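Local coordinates for SPbeta prophage-derived aminoglycoside N(3')-acetyltransferase-like protein YokD (Bacillus subtilis, PDB 2NYG), which probably acts as a coenzyme A-dependent N-acetyltransferase of the aminoglycoside-modifying family and may contribute to antibiotic resistance, at residues F184-Y189 with F219-F224; G162-I166 with L252-D257; A49-I53 with I115-F119; Y101-T106 with R127-P131. Residue numbers count along the deposited sequence, not the author numbering.

Contact 1 (F184-Y189 with F219-F224); sequences FHLAEY and FREELF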
loop_
_atom_site.group_PDB
_atom_site.type_symbol
_atom_site.label_atom_id
_atom_site.label_comp_id
_atom_site.label_asym_id
_atom_site.label_seq_id
_atom_site.Cartn_x
_atom_site.Cartn_y
_atom_site.Cartn_z
ATOM N N PHE A 184 -8.493 -7.764 -22.172
ATOM C CA PHE A 184 -9.107 -7.303 -23.413
ATOM C C PHE A 184 -8.261 -6.295 -24.191
ATOM O O PHE A 184 -8.255 -6.314 -25.424
ATOM C CB PHE A 184 -10.484 -6.716 -23.125
ATOM C CG PHE A 184 -11.510 -7.748 -22.782
ATOM C CD1 PHE A 184 -12.605 -7.426 -21.994
ATOM C CD2 PHE A 184 -11.375 -9.057 -23.242
ATOM C CE1 PHE A 184 -13.548 -8.394 -21.667
ATOM C CE2 PHE A 184 -12.310 -10.026 -22.919
ATOM C CZ PHE A 184 -13.396 -9.696 -22.131
ATOM N N HIS A 185 -7.557 -5.418 -23.476
ATOM C CA HIS A 185 -6.717 -4.434 -24.131
ATOM C C HIS A 185 -5.850 -5.121 -25.175
ATOM O O HIS A 185 -5.612 -4.563 -26.237
ATOM C CB HIS A 185 -5.791 -3.721 -23.136
ATOM C CG HIS A 185 -6.459 -2.673 -22.297
ATOM N ND1 HIS A 185 -7.050 -1.551 -22.833
ATOM C CD2 HIS A 185 -6.572 -2.551 -20.952
ATOM C CE1 HIS A 185 -7.496 -0.781 -21.856
ATOM N NE2 HIS A 185 -7.219 -1.365 -20.704
ATOM N N LEU A 186 -5.366 -6.323 -24.873
ATOM C CA LEU A 186 -4.516 -7.040 -25.817
ATOM C C LEU A 186 -5.171 -7.200 -27.198
ATOM O O LEU A 186 -4.505 -7.039 -28.225
ATOM C CB LEU A 186 -4.133 -8.412 -25.261
ATOM C CG LEU A 186 -3.300 -9.347 -26.153
ATOM C CD1 LEU A 186 -1.933 -8.748 -26.498
ATOM C CD2 LEU A 186 -3.137 -10.667 -25.425
ATOM N N ALA A 187 -6.465 -7.519 -27.227
ATOM C CA ALA A 187 -7.176 -7.668 -28.492
ATOM C C ALA A 187 -7.096 -6.370 -29.319
ATOM O O ALA A 187 -7.015 -6.415 -30.551
ATOM C CB ALA A 187 -8.617 -8.042 -28.230
ATOM N N GLU A 188 -7.101 -5.222 -28.646
ATOM C CA GLU A 188 -7.019 -3.940 -29.341
ATOM C C GLU A 188 -5.751 -3.775 -30.170
ATOM O O GLU A 188 -5.647 -2.833 -30.946
ATOM C CB GLU A 188 -7.163 -2.771 -28.351
ATOM C CG GLU A 188 -8.585 -2.612 -27.821
ATOM C CD GLU A 188 -8.734 -1.546 -26.755
ATOM O OE1 GLU A 188 -8.093 -1.667 -25.687
ATOM O OE2 GLU A 188 -9.508 -0.592 -26.975
ATOM N N TYR A 189 -4.790 -4.683 -30.018
ATOM C CA TYR A 189 -3.561 -4.620 -30.812
ATOM C C TYR A 189 -3.592 -5.675 -31.938
ATOM O O TYR A 189 -2.610 -5.868 -32.662
ATOM C CB TYR A 189 -2.326 -4.865 -29.942
ATOM C CG TYR A 189 -2.078 -3.860 -28.834
ATOM C CD1 TYR A 189 -2.789 -3.925 -27.633
ATOM C CD2 TYR A 189 -1.083 -2.884 -28.956
ATOM C CE1 TYR A 189 -2.516 -3.056 -26.583
ATOM C CE2 TYR A 189 -0.800 -2.007 -27.905
ATOM C CZ TYR A 189 -1.524 -2.105 -26.721
ATOM O OH TYR A 189 -1.254 -1.273 -25.658
ATOM N N PHE A 219 -6.953 3.390 -26.048
ATOM C CA PHE A 219 -7.882 2.330 -25.701
ATOM C C PHE A 219 -9.341 2.704 -25.633
ATOM O O PHE A 219 -9.687 3.850 -25.410
ATOM C CB PHE A 219 -7.448 1.712 -24.382
ATOM C CG PHE A 219 -6.028 1.237 -24.393
ATOM C CD1 PHE A 219 -5.168 1.539 -23.347
ATOM C CD2 PHE A 219 -5.547 0.492 -25.457
ATOM C CE1 PHE A 219 -3.855 1.108 -23.365
ATOM C CE2 PHE A 219 -4.244 0.060 -25.484
ATOM C CZ PHE A 219 -3.393 0.368 -24.435
ATOM N N ARG A 220 -10.192 1.705 -25.836
ATOM C CA ARG A 220 -11.639 1.869 -25.790
ATOM C C ARG A 220 -12.201 0.975 -24.688
ATOM O O ARG A 220 -13.183 0.256 -24.887
ATOM C CB ARG A 220 -12.263 1.481 -27.130
ATOM C CG ARG A 220 -11.911 2.412 -28.278
ATOM C CD ARG A 220 -12.618 2.001 -29.536
ATOM N NE ARG A 220 -12.041 0.801 -30.122
ATOM C CZ ARG A 220 -12.637 0.067 -31.053
ATOM N NH1 ARG A 220 -13.839 0.409 -31.496
ATOM N NH2 ARG A 220 -12.021 -0.995 -31.564
ATOM N N GLU A 221 -11.575 1.035 -23.518
ATOM C CA GLU A 221 -12.010 0.222 -22.398
ATOM C C GLU A 221 -13.491 0.406 -22.035
ATOM O O GLU A 221 -14.073 -0.441 -21.355
ATOM C CB GLU A 221 -11.120 0.491 -21.177
ATOM C CG GLU A 221 -11.353 1.812 -20.464
ATOM C CD GLU A 221 -10.329 2.892 -20.811
ATOM O OE1 GLU A 221 -9.285 2.561 -21.418
ATOM O OE2 GLU A 221 -10.568 4.072 -20.457
ATOM N N GLU A 222 -14.102 1.493 -22.507
ATOM C CA GLU A 222 -15.504 1.773 -22.215
ATOM C C GLU A 222 -16.434 0.684 -22.719
ATOM O O GLU A 222 -17.559 0.564 -22.250
ATOM C CB GLU A 222 -15.937 3.112 -22.824
ATOM C CG GLU A 222 -16.039 3.115 -24.329
ATOM C CD GLU A 222 -14.808 3.671 -24.996
ATOM O OE1 GLU A 222 -13.756 3.753 -24.323
ATOM O OE2 GLU A 222 -14.886 4.020 -26.197
ATOM N N LEU A 223 -15.953 -0.106 -23.675
ATOM C CA LEU A 223 -16.719 -1.196 -24.276
ATOM C C LEU A 223 -16.556 -2.563 -23.583
ATOM O O LEU A 223 -17.429 -3.429 -23.702
ATOM C CB LEU A 223 -16.313 -1.348 -25.741
ATOM C CG LEU A 223 -16.527 -0.151 -26.672
ATOM C CD1 LEU A 223 -15.892 -0.449 -28.018
ATOM C CD2 LEU A 223 -18.016 0.133 -26.814
ATOM N N PHE A 224 -15.444 -2.743 -22.866
ATOM C CA PHE A 224 -15.133 -4.000 -22.194
ATOM C C PHE A 224 -16.305 -4.640 -21.499
ATOM O O PHE A 224 -16.437 -5.854 -21.519
ATOM C CB PHE A 224 -13.989 -3.811 -21.199
ATOM C CG PHE A 224 -12.658 -3.541 -21.850
ATOM C CD1 PHE A 224 -12.571 -3.307 -23.221
ATOM C CD2 PHE A 224 -11.493 -3.467 -21.082
ATOM C CE1 PHE A 224 -11.365 -3.002 -23.814
ATOM C CE2 PHE A 224 -10.264 -3.155 -21.675
ATOM C CZ PHE A 224 -10.202 -2.922 -23.037
HETATM O O HOH W 1 -9.578 -0.037 -29.610
#
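Phe-184, in the weakly bonded helix 183-187, meets Phe-224 twice: its CB sits over the Phe-224 ring, 3.7 Å from the centroid and 5° off the normal, as a CH-pi contact, and its own ring turns an edge to the same face in a T-shaped pair (centroids 5.6 Å apart, planes at 79°). The imidazole of His-185 comes next. The edge of Phe-224 points at one of its faces (centroids 4.8 Å apart, planes at 71°), while His-185 ND1 lies 3.4 Å from Phe-219 CG, over the Phe-219 ring. With Tyr-189, these residues form an aromatic cluster that joins helix 183-187 and the residues just after it to the loop that follows strand 208-217 and to the start of helix 224-234; Phe-184 also packs on Ala-255 and Ala-259 of helix 252-268. One turn on, Glu-188 is the polar centre. Its OE1 accepts from His-185 ND1 (3.0 Å), a His-carboxylate bond, and its OE2 accepts from Arg-220 N (2.7 Å). Water 1 bridges Glu-188 OE2 and Arg-220 NE, 2.7 Å from each, while the guanidinium makes its salt bridge with Asp-267. Tyr-189 OH lies 3.0 Å from Phe-219 CZ, near that ring's plane, and hydrogen-bonds to Glu-216.

Contact 2 (G162-I166 with L252-D257); sequences GKLYI and LTEAVD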
loop_
_atom_site.group_PDB
_atom_site.type_symbol
_atom_site.label_atom_id
_atom_site.label_comp_id
_atom_site.label_asym_id
_atom_site.label_seq_id
_atom_site.Cartn_x
_atom_site.Cartn_y
_atom_site.Cartn_z
ATOM N N GLY A 162 1.062 -10.691 -23.346
ATOM C CA GLY A 162 1.560 -11.533 -24.412
ATOM C C GLY A 162 1.992 -12.884 -23.880
ATOM O O GLY A 162 2.012 -13.870 -24.606
ATOM N N LYS A 163 2.332 -12.929 -22.598
ATOM C CA LYS A 163 2.773 -14.160 -21.974
ATOM C C LYS A 163 1.597 -14.880 -21.330
ATOM O O LYS A 163 1.634 -16.092 -21.131
ATOM C CB LYS A 163 3.819 -13.860 -20.910
ATOM C CG LYS A 163 4.736 -12.703 -21.233
ATOM C CD LYS A 163 5.884 -13.098 -22.138
ATOM C CE LYS A 163 6.828 -11.917 -22.272
ATOM N NZ LYS A 163 8.036 -12.228 -23.060
ATOM N N LEU A 164 0.551 -14.147 -20.985
ATOM C CA LEU A 164 -0.597 -14.793 -20.379
ATOM C C LEU A 164 -1.477 -15.386 -21.474
ATOM O O LEU A 164 -2.309 -16.259 -21.217
ATOM C CB LEU A 164 -1.403 -13.792 -19.546
ATOM C CG LEU A 164 -0.742 -13.060 -18.369
ATOM C CD1 LEU A 164 -1.817 -12.381 -17.520
ATOM C CD2 LEU A 164 0.007 -14.041 -17.508
ATOM N N TYR A 165 -1.296 -14.913 -22.701
ATOM C CA TYR A 165 -2.097 -15.411 -23.803
ATOM C C TYR A 165 -1.588 -16.744 -24.340
ATOM O O TYR A 165 -2.390 -17.636 -24.636
ATOM C CB TYR A 165 -2.153 -14.391 -24.941
ATOM C CG TYR A 165 -2.904 -14.900 -26.157
ATOM C CD1 TYR A 165 -4.307 -14.929 -26.185
ATOM C CD2 TYR A 165 -2.212 -15.394 -27.264
ATOM C CE1 TYR A 165 -4.990 -15.441 -27.282
ATOM C CE2 TYR A 165 -2.889 -15.903 -28.359
ATOM C CZ TYR A 165 -4.270 -15.927 -28.364
ATOM O OH TYR A 165 -4.918 -16.463 -29.440
ATOM N N ILE A 166 -0.267 -16.884 -24.457
ATOM C CA ILE A 166 0.328 -18.113 -24.981
ATOM C C ILE A 166 0.129 -19.336 -24.082
ATOM O O ILE A 166 -0.309 -20.389 -24.546
ATOM C CB ILE A 166 1.835 -17.935 -25.249
ATOM C CG1 ILE A 166 2.507 -17.342 -24.018
ATOM C CG2 ILE A 166 2.056 -17.051 -26.465
ATOM C CD1 ILE A 166 3.960 -16.931 -24.245
ATOM N N LEU A 252 -8.219 -16.765 -20.271
ATOM C CA LEU A 252 -7.756 -15.475 -20.735
ATOM C C LEU A 252 -7.601 -15.514 -22.243
ATOM O O LEU A 252 -8.074 -14.621 -22.952
ATOM C CB LEU A 252 -6.440 -15.101 -20.054
ATOM C CG LEU A 252 -5.788 -13.749 -20.377
ATOM C CD1 LEU A 252 -4.896 -13.311 -19.254
ATOM C CD2 LEU A 252 -4.993 -13.856 -21.662
ATOM N N THR A 253 -6.951 -16.571 -22.735
ATOM C CA THR A 253 -6.750 -16.767 -24.165
ATOM C C THR A 253 -8.094 -16.759 -24.903
ATOM O O THR A 253 -8.226 -16.209 -25.992
ATOM C CB THR A 253 -6.058 -18.096 -24.417
ATOM O OG1 THR A 253 -4.803 -18.104 -23.728
ATOM C CG2 THR A 253 -5.822 -18.299 -25.884
ATOM N N GLU A 254 -9.081 -17.381 -24.282
ATOM C CA GLU A 254 -10.419 -17.495 -24.831
ATOM C C GLU A 254 -11.103 -16.141 -24.841
ATOM O O GLU A 254 -11.864 -15.815 -25.750
ATOM C CB GLU A 254 -11.178 -18.480 -23.964
ATOM C CG GLU A 254 -12.534 -18.930 -24.413
ATOM C CD GLU A 254 -12.933 -20.213 -23.703
ATOM O OE1 GLU A 254 -14.138 -20.449 -23.493
ATOM O OE2 GLU A 254 -12.034 -21.006 -23.363
ATOM N N ALA A 255 -10.825 -15.344 -23.819
ATOM C CA ALA A 255 -11.415 -14.024 -23.696
ATOM C C ALA A 255 -10.792 -13.067 -24.702
ATOM O O ALA A 255 -11.484 -12.276 -25.336
ATOM C CB ALA A 255 -11.223 -13.494 -22.264
ATOM N N VAL A 256 -9.482 -13.123 -24.854
ATOM C CA VAL A 256 -8.846 -12.217 -25.796
ATOM C C VAL A 256 -9.341 -12.481 -27.214
ATOM O O VAL A 256 -9.714 -11.552 -27.938
ATOM C CB VAL A 256 -7.293 -12.333 -25.767
ATOM C CG1 VAL A 256 -6.678 -11.360 -26.761
ATOM C CG2 VAL A 256 -6.774 -12.022 -24.374
ATOM N N ASP A 257 -9.365 -13.750 -27.600
ATOM C CA ASP A 257 -9.797 -14.109 -28.937
ATOM C C ASP A 257 -11.179 -13.594 -29.263
ATOM O O ASP A 257 -11.382 -13.045 -30.338
ATOM C CB ASP A 257 -9.730 -15.625 -29.141
ATOM C CG ASP A 257 -8.303 -16.137 -29.197
ATOM O OD1 ASP A 257 -7.396 -15.312 -29.464
ATOM O OD2 ASP A 257 -8.091 -17.355 -28.988
#
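Tyr-165 dominates this helix pair through its rotamer. With chi1 at t, its CA-to-CB bond runs sideways but the ring reaches across to helix 252-257, where it sits as a knob among Leu-252, Thr-253, Val-256 and Asp-257. Tyr-165 CD1 lies 4.0 Å from Val-256 CB and Tyr-165 CE1 3.3 Å from Thr-253 CG2. At the far end Tyr-165 OH donates to Asp-257 OD1 (2.7 Å); Asp-257, in the m rotamer, brings its carboxylate to the ring edge, near the ring plane. Thr-253 is also m, which places its methyl beside the tyrosine ring and its hydroxyl at the backbone: Thr-253 OG1 donates to Tyr-165 O (2.6 Å). Besides these two hydrogen bonds, Leu-252 (t) points toward the other helix and meets two residues, with Leu-252 CD1 3.5 Å from Leu-164 CB and Leu-252 CD2 4.4 Å from Tyr-165 CB. Leu-164 (m) runs sideways and also packs on Ile-145 of helix 142-146. Arg-190 adds a cation-pi contact to the Tyr-165 ring, and Leu-186 of helix 183-187 packs against Tyr-165 and Val-256. The axes of segments 162-166 and 252-257 come within 9.0 Å, their N-to-C directions 108° apart, so they meet over a short patch: a knob-into-hole packing of helix 160-166 on the start of the C-terminal helix 252-268.

Contact 3 (A49-I53 with I115-F119); sequences AVAVI and IVELF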
loop_
_atom_site.group_PDB
_atom_site.type_symbol
_atom_site.label_atom_id
_atom_site.label_comp_id
_atom_site.label_asym_id
_atom_site.label_seq_id
_atom_site.Cartn_x
_atom_site.Cartn_y
_atom_site.Cartn_z
ATOM N N ALA A 49 -6.760 -7.580 3.402
ATOM C CA ALA A 49 -6.019 -7.925 2.204
ATOM C C ALA A 49 -4.991 -9.057 2.317
ATOM O O ALA A 49 -4.938 -9.914 1.435
ATOM C CB ALA A 49 -5.352 -6.697 1.674
ATOM N N VAL A 50 -4.171 -9.075 3.372
ATOM C CA VAL A 50 -3.166 -10.132 3.494
ATOM C C VAL A 50 -3.841 -11.499 3.547
ATOM O O VAL A 50 -3.319 -12.472 3.022
ATOM C CB VAL A 50 -2.226 -9.973 4.753
ATOM C CG1 VAL A 50 -2.026 -8.514 5.085
ATOM C CG2 VAL A 50 -2.759 -10.745 5.930
ATOM N N ALA A 51 -5.012 -11.571 4.164
ATOM C CA ALA A 51 -5.725 -12.828 4.252
ATOM C C ALA A 51 -6.223 -13.266 2.874
ATOM O O ALA A 51 -6.330 -14.461 2.592
ATOM C CB ALA A 51 -6.893 -12.696 5.212
ATOM N N VAL A 52 -6.531 -12.302 2.012
ATOM C CA VAL A 52 -7.021 -12.645 0.692
ATOM C C VAL A 52 -5.849 -13.079 -0.156
ATOM O O VAL A 52 -5.968 -14.009 -0.940
ATOM C CB VAL A 52 -7.772 -11.446 0.017
ATOM C CG1 VAL A 52 -8.313 -11.846 -1.366
ATOM C CG2 VAL A 52 -8.930 -11.011 0.900
ATOM N N ILE A 53 -4.713 -12.418 0.015
ATOM C CA ILE A 53 -3.525 -12.754 -0.751
ATOM C C ILE A 53 -3.026 -14.160 -0.430
ATOM O O ILE A 53 -2.610 -14.898 -1.307
ATOM C CB ILE A 53 -2.384 -11.779 -0.457
ATOM C CG1 ILE A 53 -2.781 -10.370 -0.882
ATOM C CG2 ILE A 53 -1.114 -12.241 -1.156
ATOM C CD1 ILE A 53 -1.796 -9.327 -0.453
ATOM N N ILE A 115 -5.880 -4.599 -2.359
ATOM C CA ILE A 115 -5.186 -5.873 -2.458
ATOM C C ILE A 115 -3.966 -5.797 -3.373
ATOM O O ILE A 115 -2.896 -6.297 -3.033
ATOM C CB ILE A 115 -6.133 -6.960 -2.948
ATOM C CG1 ILE A 115 -7.081 -7.343 -1.819
ATOM C CG2 ILE A 115 -5.356 -8.170 -3.411
ATOM C CD1 ILE A 115 -8.336 -8.074 -2.269
ATOM N N VAL A 116 -4.122 -5.170 -4.532
ATOM C CA VAL A 116 -3.008 -5.041 -5.461
ATOM C C VAL A 116 -1.918 -4.159 -4.882
ATOM O O VAL A 116 -0.735 -4.412 -5.083
ATOM C CB VAL A 116 -3.455 -4.432 -6.805
ATOM C CG1 VAL A 116 -2.243 -4.030 -7.633
ATOM C CG2 VAL A 116 -4.290 -5.439 -7.572
ATOM N N GLU A 117 -2.313 -3.118 -4.158
ATOM C CA GLU A 117 -1.336 -2.204 -3.587
ATOM C C GLU A 117 -0.469 -2.905 -2.548
ATOM O O GLU A 117 0.727 -2.643 -2.438
ATOM C CB GLU A 117 -2.035 -0.979 -2.978
ATOM C CG GLU A 117 -1.073 0.027 -2.348
ATOM C CD GLU A 117 -0.097 0.643 -3.341
ATOM O OE1 GLU A 117 0.147 0.059 -4.415
ATOM O OE2 GLU A 117 0.451 1.717 -3.033
ATOM N N LEU A 118 -1.080 -3.801 -1.789
ATOM C CA LEU A 118 -0.352 -4.545 -0.788
ATOM C C LEU A 118 0.390 -5.710 -1.444
ATOM O O LEU A 118 1.505 -6.048 -1.059
ATOM C CB LEU A 118 -1.308 -5.092 0.257
ATOM C CG LEU A 118 -0.547 -5.890 1.304
ATOM C CD1 LEU A 118 0.397 -4.961 2.066
ATOM C CD2 LEU A 118 -1.518 -6.558 2.230
ATOM N N PHE A 119 -0.238 -6.315 -2.445
ATOM C CA PHE A 119 0.350 -7.450 -3.127
ATOM C C PHE A 119 1.661 -7.114 -3.823
ATOM O O PHE A 119 2.532 -7.976 -3.972
ATOM C CB PHE A 119 -0.640 -8.017 -4.145
ATOM C CG PHE A 119 -0.166 -9.271 -4.802
ATOM C CD1 PHE A 119 0.010 -10.436 -4.054
ATOM C CD2 PHE A 119 0.153 -9.282 -6.155
ATOM C CE1 PHE A 119 0.497 -11.584 -4.642
ATOM C CE2 PHE A 119 0.641 -10.427 -6.751
ATOM C CZ PHE A 119 0.814 -11.579 -5.990
#
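Helices 49-53 and 115-119 cross at -76°, their axes 9.5 Å apart at closest approach, and the CA atoms come nearest at Ala-49 and Ile-115, 5.2 Å apart. This is steep, wholly apolar helix-helix packing beside the coenzyme A site of the antibiotic N-acetyltransferase fold: Gln-114, which binds CoA, immediately precedes Ile-115, whose side chain is about 6 Å from the bound cofactor. The small Ala-49 at the near point lets the backbones approach; its CB points toward the partner and touches Ile-115 CG1 at 4.0 Å and Leu-118 CD2 at 3.9 Å. Leu-118 fits among three residues, since its CD2 also meets Val-50 CG1 (3.5 Å) and Ile-53 CD1 (3.9 Å). The end of the Ile-115 side chain comes up to the other helix, with CD1 3.9 Å from Val-52 CG1 and CG2 4.2 Å from Ile-53 CG1. Both Ala-49 and Ile-115 also pack on Leu-39 of the CoA-binding loop. Behind helix 115-119, Phe-119 and Ile-115 rest on Met-68 of strand 65-69, while Val-50 and Leu-118 touch Pro-107 and Arg-120 of the second subunit, so the pair lies between sheet, cofactor and dimer partner. Farther along, the CA atoms of Ile-53 and Phe-119 are 7.0 Å apart, and there Ile-53 CG2 abuts the edge of the Phe-119 ring, 3.6 Å from CD1.

Contact 4 (Y101-T106 with R127-P131); sequences YNSNYT and RSNHP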
loop_
_atom_site.group_PDB
_atom_site.type_symbol
_atom_site.label_atom_id
_atom_site.label_comp_id
_atom_site.label_asym_id
_atom_site.label_seq_id
_atom_site.Cartn_x
_atom_site.Cartn_y
_atom_site.Cartn_z
ATOM N N TYR A 101 9.344 6.907 -12.481
ATOM C CA TYR A 101 8.741 5.644 -12.098
ATOM C C TYR A 101 9.781 4.650 -11.605
ATOM O O TYR A 101 10.823 4.483 -12.218
ATOM C CB TYR A 101 8.019 5.027 -13.295
ATOM C CG TYR A 101 7.603 3.592 -13.072
ATOM C CD1 TYR A 101 6.521 3.291 -12.252
ATOM C CD2 TYR A 101 8.324 2.536 -13.644
ATOM C CE1 TYR A 101 6.154 1.981 -11.995
ATOM C CE2 TYR A 101 7.975 1.213 -13.398
ATOM C CZ TYR A 101 6.880 0.938 -12.564
ATOM O OH TYR A 101 6.517 -0.356 -12.268
ATOM N N ASN A 102 9.484 3.973 -10.509
ATOM C CA ASN A 102 10.400 2.981 -9.975
ATOM C C ASN A 102 9.576 1.763 -9.559
ATOM O O ASN A 102 8.675 1.881 -8.739
ATOM C CB ASN A 102 11.153 3.571 -8.777
ATOM C CG ASN A 102 12.288 2.694 -8.311
ATOM O OD1 ASN A 102 12.074 1.587 -7.825
ATOM N ND2 ASN A 102 13.508 3.181 -8.464
ATOM N N SER A 103 9.869 0.602 -10.133
ATOM C CA SER A 103 9.136 -0.619 -9.805
ATOM C C SER A 103 9.068 -0.893 -8.305
ATOM O O SER A 103 8.165 -1.576 -7.832
ATOM C CB SER A 103 9.798 -1.834 -10.452
ATOM O OG SER A 103 10.085 -1.600 -11.809
ATOM N N ASN A 104 10.018 -0.365 -7.550
ATOM C CA ASN A 104 10.034 -0.642 -6.125
ATOM C C ASN A 104 9.191 0.245 -5.225
ATOM O O ASN A 104 8.962 -0.094 -4.061
ATOM C CB ASN A 104 11.486 -0.696 -5.655
ATOM C CG ASN A 104 12.284 -1.752 -6.403
ATOM O OD1 ASN A 104 13.175 -1.438 -7.187
ATOM N ND2 ASN A 104 11.944 -3.016 -6.179
ATOM N N TYR A 105 8.702 1.364 -5.751
ATOM C CA TYR A 105 7.890 2.228 -4.917
ATOM C C TYR A 105 6.757 3.032 -5.518
ATOM O O TYR A 105 5.916 3.515 -4.778
ATOM C CB TYR A 105 8.790 3.162 -4.098
ATOM C CG TYR A 105 9.794 3.981 -4.884
ATOM C CD1 TYR A 105 9.407 5.120 -5.595
ATOM C CD2 TYR A 105 11.146 3.648 -4.866
ATOM C CE1 TYR A 105 10.359 5.911 -6.261
ATOM C CE2 TYR A 105 12.094 4.423 -5.527
ATOM C CZ TYR A 105 11.703 5.553 -6.220
ATOM O OH TYR A 105 12.666 6.313 -6.855
ATOM N N THR A 106 6.695 3.182 -6.834
ATOM C CA THR A 106 5.607 3.976 -7.410
ATOM C C THR A 106 4.218 3.405 -7.108
ATOM O O THR A 106 3.791 2.411 -7.695
ATOM C CB THR A 106 5.770 4.129 -8.928
ATOM O OG1 THR A 106 7.048 4.717 -9.213
ATOM C CG2 THR A 106 4.666 5.017 -9.484
ATOM N N ARG A 127 7.569 -7.152 -10.133
ATOM C CA ARG A 127 6.846 -6.130 -10.882
ATOM C C ARG A 127 7.573 -5.801 -12.177
ATOM O O ARG A 127 8.796 -5.671 -12.186
ATOM C CB ARG A 127 6.729 -4.865 -10.037
ATOM C CG ARG A 127 5.806 -3.802 -10.583
ATOM C CD ARG A 127 5.692 -2.662 -9.607
ATOM N NE ARG A 127 4.723 -1.662 -10.033
ATOM C CZ ARG A 127 4.485 -0.531 -9.379
ATOM N NH1 ARG A 127 5.145 -0.255 -8.268
ATOM N NH2 ARG A 127 3.595 0.332 -9.841
ATOM N N SER A 128 6.817 -5.659 -13.265
ATOM C CA SER A 128 7.386 -5.331 -14.577
ATOM C C SER A 128 7.819 -3.857 -14.658
ATOM O O SER A 128 7.371 -3.010 -13.885
ATOM C CB SER A 128 6.381 -5.657 -15.680
ATOM O OG SER A 128 5.117 -5.078 -15.407
ATOM N N ASN A 129 8.682 -3.545 -15.615
ATOM C CA ASN A 129 9.196 -2.192 -15.717
ATOM C C ASN A 129 8.463 -1.096 -16.512
ATOM O O ASN A 129 9.086 -0.134 -16.953
ATOM C CB ASN A 129 10.651 -2.263 -16.171
ATOM C CG ASN A 129 11.426 -1.033 -15.788
ATOM O OD1 ASN A 129 11.374 -0.598 -14.644
ATOM N ND2 ASN A 129 12.150 -0.460 -16.741
ATOM N N HIS A 130 7.153 -1.199 -16.685
ATOM C CA HIS A 130 6.444 -0.157 -17.422
ATOM C C HIS A 130 5.965 0.905 -16.435
ATOM O O HIS A 130 5.520 0.584 -15.332
ATOM C CB HIS A 130 5.277 -0.761 -18.194
ATOM C CG HIS A 130 4.805 0.097 -19.326
ATOM N ND1 HIS A 130 3.968 1.177 -19.142
ATOM C CD2 HIS A 130 5.114 0.076 -20.644
ATOM C CE1 HIS A 130 3.785 1.785 -20.301
ATOM N NE2 HIS A 130 4.470 1.139 -21.227
ATOM N N PRO A 131 6.055 2.186 -16.811
ATOM C CA PRO A 131 5.646 3.317 -15.970
ATOM C C PRO A 131 4.144 3.541 -15.792
ATOM O O PRO A 131 3.709 4.213 -14.839
ATOM C CB PRO A 131 6.342 4.494 -16.642
ATOM C CG PRO A 131 6.292 4.113 -18.077
ATOM C CD PRO A 131 6.727 2.665 -18.029
#
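A single extended arginine holds a turn by its backbone carbonyls. Every chi of Arg-127 is near 180°, and the guanidinium grips Thr-106 O with both NH1 and NH2, each at 3.0 Å, while Arg-127 NH1 makes a weak bond to Ser-103 O (3.3 Å). Arg-127 NH2 also donates to Ser-70 O. The gripped loop is braced from within: Asn-102 OD1 accepts from Asn-104 N (2.8 Å) in an Asx turn, and Thr-106 OG1 accepts from Asn-102 N (2.9 Å). Alongside, Tyr-101 lies against 128-131. Pro-131 CA sits over its ring face, 3.7 Å from the centroid, in a CH-pi contact, and Tyr-101 OH donates to Ser-128 O (3.2 Å). Tyr-105 points away from 127-131 and stacks on Tyr-122 of the second subunit. This is loop-to-loop packing beside strand 126-127, the outermost strand of the mixed sheet within this chain, which joins a loop containing an Asx turn to the loop after that strand through arginine-to-carbonyl hydrogen bonds.

Along the chain, contacts 3 and 4 come first and alternate their segments (49-53, 101-106, 115-119, 127-131); contact 2 then spans 162-257 and encloses contact 1. The two pairs form separate regions. Contacts 1 and 2, with centres 13 Å apart, touch directly, as Leu-186 CD2 packs 3.8 Å from Val-256 CG1 and 3.9 Å from Tyr-165 CB, joining helices 160-166, 183-187 and 252-268. Contacts 3 and 4 lie 18 Å apart by centres without touching, yet both reach the second subunit, so this region combines dimer contacts with the coenzyme A site beside contact 3. Contact 3 lies across the chain's centre from contacts 1 and 2, about 26 and 24 Å away by centres.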